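Lactoylglutathione lyase (Pseudomonas aeruginosa, PDB 4MTS) is a two-chain metalloprotein of the glyoxalase/bleomycin resistance/dioxygenase superfamily, modelled here with zinc and nickel ions. Local coordinates at residues Q47-A51 / A52-E56. Residues are numbered along the deposited sequence; the frame is centred on the assembly and turned at random.
Sequences QDERA and AAALE
Asp-48 O takes two backbone N-H groups: Ala-51 N at 2.9 Å closes a beta-turn over Glu-49 and Arg-50, and Ala-52 N follows at 3.1 Å in a weak bond, bent to 135° at the hydrogen. Past the turn the chain doubles back, and two waters fill in where the backbones do not pair directly. Water 1 accepts from Gln-47 N at 3.2 Å and donates to Ala-53 O at 3.1 Å. Water 2 can donate to Gln-47 O (2.7 Å) and Ala-52 O (2.9 Å), but with other acceptors close by it may not serve both at once. This is the loop of a beta-hairpin joining 39-45 to 54-60, the last two strands of a beta-alpha-beta-beta-beta module of the glyoxalase/bleomycin resistance fold; further along, Glu-56 belongs to the zinc site with His-5. At the exposed Gln-47, chi1 of -63° sets CG opposite the carbonyl carbon and chi3 of 76° turns the amide face over the Ala-52 methyl, NE2 lying 3.6 Å from Ala-52 CB. At the inner end, Glu-49 CG brushes Ala-54 CB at 4.2 Å, while its carboxylate salt-bridges Arg-30 and that of Asp-48 reaches Arg-27, both on strand 27-34.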
loop_
_atom_site.group_PDB
_atom_site.type_symbol
_atom_site.label_atom_id
_atom_site.label_comp_id
_atom_site.label_asym_id
_atom_site.label_seq_id
_atom_site.Cartn_x
_atom_site.Cartn_y
_atom_site.Cartn_z
ATOM N N GLN A 47 -9.007 -1.781 11.922
ATOM C CA GLN A 47 -10.259 -1.066 12.094
ATOM C C GLN A 47 -11.169 -1.393 10.940
ATOM O O GLN A 47 -10.713 -1.855 9.893
ATOM C CB GLN A 47 -10.020 0.453 12.133
ATOM C CG GLN A 47 -9.170 0.933 13.295
ATOM C CD GLN A 47 -8.736 2.341 13.036
ATOM O OE1 GLN A 47 -9.513 3.286 13.175
ATOM N NE2 GLN A 47 -7.506 2.502 12.575
ATOM N N ASP A 48 -12.456 -1.136 11.115
ATOM C CA ASP A 48 -13.441 -1.383 10.078
ATOM C C ASP A 48 -13.029 -0.656 8.791
ATOM O O ASP A 48 -12.454 0.439 8.857
ATOM C CB ASP A 48 -14.805 -0.861 10.565
ATOM C CG ASP A 48 -15.508 -1.725 11.609
ATOM O OD1 ASP A 48 -14.835 -2.594 12.226
ATOM O OD2 ASP A 48 -16.727 -1.527 11.817
ATOM N N GLU A 49 -13.322 -1.252 7.628
ATOM C CA GLU A 49 -13.012 -0.615 6.340
ATOM C C GLU A 49 -13.634 0.777 6.221
ATOM O O GLU A 49 -13.086 1.623 5.517
ATOM C CB GLU A 49 -13.500 -1.465 5.167
ATOM C CG GLU A 49 -12.577 -2.616 4.830
ATOM C CD GLU A 49 -13.160 -3.432 3.701
ATOM O OE1 GLU A 49 -14.018 -4.301 3.984
ATOM O OE2 GLU A 49 -12.854 -3.116 2.528
ATOM N N ARG A 50 -14.794 1.013 6.881
ATOM C CA ARG A 50 -15.463 2.313 6.852
ATOM C C ARG A 50 -14.651 3.404 7.553
ATOM O O ARG A 50 -14.817 4.581 7.247
ATOM C CB ARG A 50 -16.844 2.211 7.549
ATOM C CG ARG A 50 -17.938 1.712 6.619
ATOM C CD ARG A 50 -19.195 1.327 7.380
ATOM N NE ARG A 50 -20.333 1.119 6.482
ATOM C CZ ARG A 50 -21.199 2.067 6.133
ATOM N NH1 ARG A 50 -21.068 3.302 6.603
ATOM N NH2 ARG A 50 -22.203 1.788 5.311
ATOM N N ALA A 51 -13.791 3.004 8.493
ATOM C CA ALA A 51 -13.020 3.882 9.372
ATOM C C ALA A 51 -11.554 4.087 8.977
ATOM O O ALA A 51 -10.926 5.079 9.409
ATOM C CB ALA A 51 -13.079 3.329 10.786
ATOM N N ALA A 52 -10.967 3.122 8.242
ATOM C CA ALA A 52 -9.545 3.233 7.963
ATOM C C ALA A 52 -9.150 2.432 6.760
ATOM O O ALA A 52 -9.878 1.513 6.346
ATOM C CB ALA A 52 -8.754 2.727 9.172
ATOM N N ALA A 53 -7.946 2.741 6.250
ATOM C CA ALA A 53 -7.371 1.998 5.125
ATOM C C ALA A 53 -7.036 0.585 5.571
ATOM O O ALA A 53 -6.596 0.349 6.706
ATOM C CB ALA A 53 -6.115 2.683 4.614
ATOM N N ALA A 54 -7.278 -0.373 4.670
ATOM C CA ALA A 54 -7.030 -1.787 4.916
ATOM C C ALA A 54 -6.049 -2.320 3.887
ATOM O O ALA A 54 -5.660 -1.606 2.940
ATOM C CB ALA A 54 -8.344 -2.541 4.808
ATOM N N LEU A 55 -5.575 -3.555 4.128
ATOM C CA LEU A 55 -4.726 -4.274 3.199
ATOM C C LEU A 55 -5.596 -5.294 2.461
ATOM O O LEU A 55 -6.272 -6.112 3.093
ATOM C CB LEU A 55 -3.579 -5.010 3.940
ATOM C CG LEU A 55 -2.740 -5.948 3.040
ATOM C CD1 LEU A 55 -1.999 -5.148 1.906
ATOM C CD2 LEU A 55 -1.738 -6.724 3.884
ATOM N N GLU A 56 -5.591 -5.243 1.123
ATOM C CA GLU A 56 -6.363 -6.206 0.341
ATOM C C GLU A 56 -5.393 -7.238 -0.209
ATOM O O GLU A 56 -4.436 -6.879 -0.887
ATOM C CB GLU A 56 -7.058 -5.506 -0.832
ATOM C CG GLU A 56 -7.902 -6.514 -1.610
ATOM C CD GLU A 56 -8.545 -5.968 -2.856
ATOM O OE1 GLU A 56 -8.227 -4.819 -3.241
ATOM O OE2 GLU A 56 -9.416 -6.672 -3.414
HETATM O O HOH W 1 -7.217 -1.120 9.401
HETATM O O HOH W 2 -9.342 -1.005 7.766
#